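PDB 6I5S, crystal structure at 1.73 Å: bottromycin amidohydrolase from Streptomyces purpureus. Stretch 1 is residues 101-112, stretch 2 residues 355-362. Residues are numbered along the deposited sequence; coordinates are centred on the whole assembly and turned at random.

Stretch 1, residues 101-112: SDLVGLLVHGVT
Stretch 2 355-362: VAGPSFHK

Close packing of a helix against a turn often depends on glycines that let the backbones meet and on a few side chains whose rotamers bring them to their partners. The bottromycin amidohydrolase from Streptomyces purpureus offers a compact example, in which two segments some 250 residues apart in one chain bury 394 Å² between them. Residues 101-108 form the last turns of a helix, with phi/psi near -60/-43, relaxing to -60/-27 at Val108; His109 (-102/16) is the first to leave helical angles, Gly110 follows at 86/7, and Val111 and Thr112 begin a strand. In the second segment, Val355 (-95/124) and Ala356 (-53/124, close to polyproline II) lie in a loop, Gly357 turns at 110/-82, and a helix is under way by Ser359.

The register is set by two CA-CA approaches, Asp102 to Ala356 at 5.2 Å and Leu106 to Gly357 at 4.2 Å. Glycines at Gly105 and Gly357 let the two backbones meet this closely. An ideal CB on Gly105 would lie 2.3 Å from Ala356 O; without one, Gly105 CA comes to 3.5 Å from Ala356 O in a CA-H...O contact. Reciprocally, Gly357 CA lies 3.3 Å from Gly105 O. A CB on Gly357 would collide with that oxygen and with His109 ND1, and its backbone angles call for glycine in any case. Ala356 points its methyl toward the helix, where its CB packs 3.9 Å from Asp102 CB and 4.3 Å from Leu106 CG. Leu106 (m, chi2 t) has a CA-to-CB bond directed away, yet the end of its side chain comes nearer, bringing CD2 to 3.8 Å from Gly357 N.

His109 has more of its area covered by the other segment than any other residue here. With chi1 at -69° (m) and chi2 at 86°, its ring folds back along its own helix, and ND1 donates to Gly105 O at 2.8 Å with a nearly straight N-H...O angle of 169°. Gly105 O also accepts the backbone bond from His109 N, which is weak at 3.4 Å, while His109 N reaches Leu106 O at 3.0 Å. The anchored ring presents one face to the turn: Pro358 CD sits 3.9 Å from the centroid of the His109 ring, 25° off its normal, in a CH-pi contact favoured by the polarised hydrogens beside the proline nitrogen.

His361 answers through its own m rotamer, chi1 -64° and chi2 -76°, which carries NE2 to 2.9 Å from His109 O. At 174° this hydrogen bond is almost linear, and the acceptor lies near the plane of the His361 ring, as an sp2 N-H demands. ND1 of His361 is bonded elsewhere in the structure. The two imidazoles meet rim to rim, centroids of the His109 and His361 rings 6.0 Å apart and planes at 44°, so they do not stack.

Beyond the turn, Val111 (t) directs CG2 over one face of the Phe360 ring, 4.1 Å from its centroid and 3.8 Å from Phe360 CG. Phe360 adopts chi1 -175° (t) and chi2 77°, which offers that face to the methyl.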

# COMPACT_ATOMS: atom_id res chain seq x y z
N SER A 101 8.53 -10.78 -6.46
CA SER A 101 9.39 -10.09 -5.50
C SER A 101 8.61 -9.11 -4.65
O SER A 101 8.82 -8.99 -3.44
CB SER A 101 10.52 -9.40 -6.26
OG SER A 101 11.29 -8.61 -5.38
N ASP A 102 7.72 -8.33 -5.28
CA ASP A 102 6.89 -7.39 -4.53
C ASP A 102 5.98 -8.11 -3.54
O ASP A 102 5.76 -7.63 -2.43
CB ASP A 102 6.02 -6.57 -5.49
CG ASP A 102 6.81 -5.88 -6.58
OD1 ASP A 102 8.02 -5.64 -6.40
OD2 ASP A 102 6.21 -5.48 -7.62
N LEU A 103 5.38 -9.24 -3.95
CA LEU A 103 4.47 -9.95 -3.08
C LEU A 103 5.19 -10.44 -1.83
O LEU A 103 4.68 -10.32 -0.71
CB LEU A 103 3.84 -11.13 -3.85
CG LEU A 103 2.90 -10.76 -5.04
CD1 LEU A 103 2.52 -12.02 -5.78
CD2 LEU A 103 1.67 -10.06 -4.52
N VAL A 104 6.41 -10.95 -2.00
CA VAL A 104 7.19 -11.42 -0.85
C VAL A 104 7.60 -10.26 0.05
O VAL A 104 7.49 -10.37 1.27
CB VAL A 104 8.42 -12.23 -1.34
CG1 VAL A 104 9.34 -12.52 -0.13
CG2 VAL A 104 7.98 -13.55 -2.04
N GLY A 105 8.03 -9.14 -0.54
CA GLY A 105 8.37 -7.96 0.25
C GLY A 105 7.21 -7.49 1.12
O GLY A 105 7.39 -7.21 2.31
N LEU A 106 6.00 -7.44 0.54
CA LEU A 106 4.85 -7.05 1.34
C LEU A 106 4.63 -8.00 2.51
O LEU A 106 4.49 -7.54 3.66
CB LEU A 106 3.59 -6.95 0.47
CG LEU A 106 3.63 -5.84 -0.57
CD1 LEU A 106 2.47 -5.97 -1.53
CD2 LEU A 106 3.63 -4.45 0.05
N LEU A 107 4.61 -9.35 2.25
CA LEU A 107 4.31 -10.31 3.30
C LEU A 107 5.30 -10.20 4.44
O LEU A 107 4.94 -10.26 5.61
CB LEU A 107 4.37 -11.73 2.75
CG LEU A 107 3.19 -12.11 1.86
CD1 LEU A 107 3.50 -13.51 1.30
CD2 LEU A 107 1.91 -12.09 2.67
N VAL A 108 6.57 -10.09 4.09
CA VAL A 108 7.64 -10.06 5.10
C VAL A 108 7.45 -8.88 6.05
O VAL A 108 7.86 -8.94 7.22
CB VAL A 108 9.00 -9.99 4.37
CG1 VAL A 108 10.07 -9.37 5.23
CG2 VAL A 108 9.39 -11.37 3.89
N HIS A 109 6.80 -7.81 5.58
CA HIS A 109 6.62 -6.62 6.37
C HIS A 109 5.22 -6.50 6.95
O HIS A 109 4.87 -5.43 7.46
CB HIS A 109 7.00 -5.37 5.55
CG HIS A 109 8.47 -5.32 5.29
ND1 HIS A 109 9.05 -5.97 4.23
CD2 HIS A 109 9.48 -4.75 5.99
CE1 HIS A 109 10.37 -5.84 4.31
NE2 HIS A 109 10.66 -5.10 5.37
N GLY A 110 4.48 -7.62 6.96
CA GLY A 110 3.18 -7.68 7.61
C GLY A 110 2.03 -7.21 6.76
O GLY A 110 0.91 -7.05 7.26
N VAL A 111 2.29 -6.94 5.50
CA VAL A 111 1.26 -6.44 4.57
C VAL A 111 0.59 -7.66 3.94
O VAL A 111 1.20 -8.38 3.12
CB VAL A 111 1.86 -5.54 3.51
CG1 VAL A 111 0.73 -5.10 2.54
CG2 VAL A 111 2.52 -4.31 4.09
N THR A 112 -0.66 -7.89 4.31
CA THR A 112 -1.41 -9.04 3.88
C THR A 112 -2.48 -8.72 2.84
O THR A 112 -3.19 -9.63 2.42
CB THR A 112 -2.08 -9.73 5.10
OG1 THR A 112 -2.90 -8.82 5.81
CG2 THR A 112 -1.03 -10.27 6.08
N VAL A 355 10.51 0.60 -2.24
CA VAL A 355 10.62 -0.86 -2.29
C VAL A 355 9.41 -1.46 -1.60
O VAL A 355 9.15 -1.18 -0.42
CB VAL A 355 11.91 -1.35 -1.62
CG1 VAL A 355 12.01 -2.91 -1.62
CG2 VAL A 355 13.14 -0.77 -2.32
N ALA A 356 8.68 -2.32 -2.32
CA ALA A 356 7.52 -3.01 -1.73
C ALA A 356 7.90 -3.71 -0.41
O ALA A 356 8.78 -4.58 -0.38
CB ALA A 356 6.95 -4.05 -2.72
N GLY A 357 7.20 -3.38 0.65
CA GLY A 357 7.50 -3.91 1.96
C GLY A 357 8.07 -2.85 2.89
O GLY A 357 7.36 -2.25 3.72
N PRO A 358 9.37 -2.59 2.79
CA PRO A 358 9.95 -1.55 3.67
C PRO A 358 9.32 -0.18 3.48
O PRO A 358 9.18 0.56 4.45
CB PRO A 358 11.44 -1.53 3.28
CG PRO A 358 11.66 -2.77 2.51
CD PRO A 358 10.38 -3.19 1.91
N SER A 359 8.91 0.15 2.25
CA SER A 359 8.32 1.47 1.97
C SER A 359 7.03 1.67 2.75
O SER A 359 6.65 2.83 3.06
CB SER A 359 8.06 1.64 0.47
OG SER A 359 7.15 0.69 -0.05
N PHE A 360 6.32 0.59 3.05
CA PHE A 360 5.11 0.70 3.87
C PHE A 360 5.46 1.32 5.23
O PHE A 360 4.77 2.23 5.72
CB PHE A 360 4.46 -0.66 4.05
CG PHE A 360 3.17 -0.61 4.78
CD1 PHE A 360 2.05 -0.18 4.11
CD2 PHE A 360 3.08 -0.88 6.13
CE1 PHE A 360 0.82 -0.07 4.76
CE2 PHE A 360 1.85 -0.81 6.78
CZ PHE A 360 0.72 -0.38 6.09
N HIS A 361 6.51 0.80 5.86
CA HIS A 361 6.96 1.33 7.14
C HIS A 361 7.60 2.70 6.99
O HIS A 361 7.54 3.49 7.94
CB HIS A 361 7.84 0.27 7.82
CG HIS A 361 7.04 -0.95 8.13
ND1 HIS A 361 6.16 -0.97 9.20
CD2 HIS A 361 6.83 -2.08 7.44
CE1 HIS A 361 5.49 -2.11 9.17
NE2 HIS A 361 5.86 -2.79 8.10
N LYS A 362 8.20 3.00 5.85
CA LYS A 362 8.63 4.39 5.61
C LYS A 362 7.46 5.35 5.57
O LYS A 362 7.58 6.50 6.04
CB LYS A 362 9.42 4.50 4.32
CG LYS A 362 10.78 3.84 4.33
CD LYS A 362 11.60 4.39 3.20
CE LYS A 362 12.94 3.73 3.11
NZ LYS A 362 13.85 4.44 2.15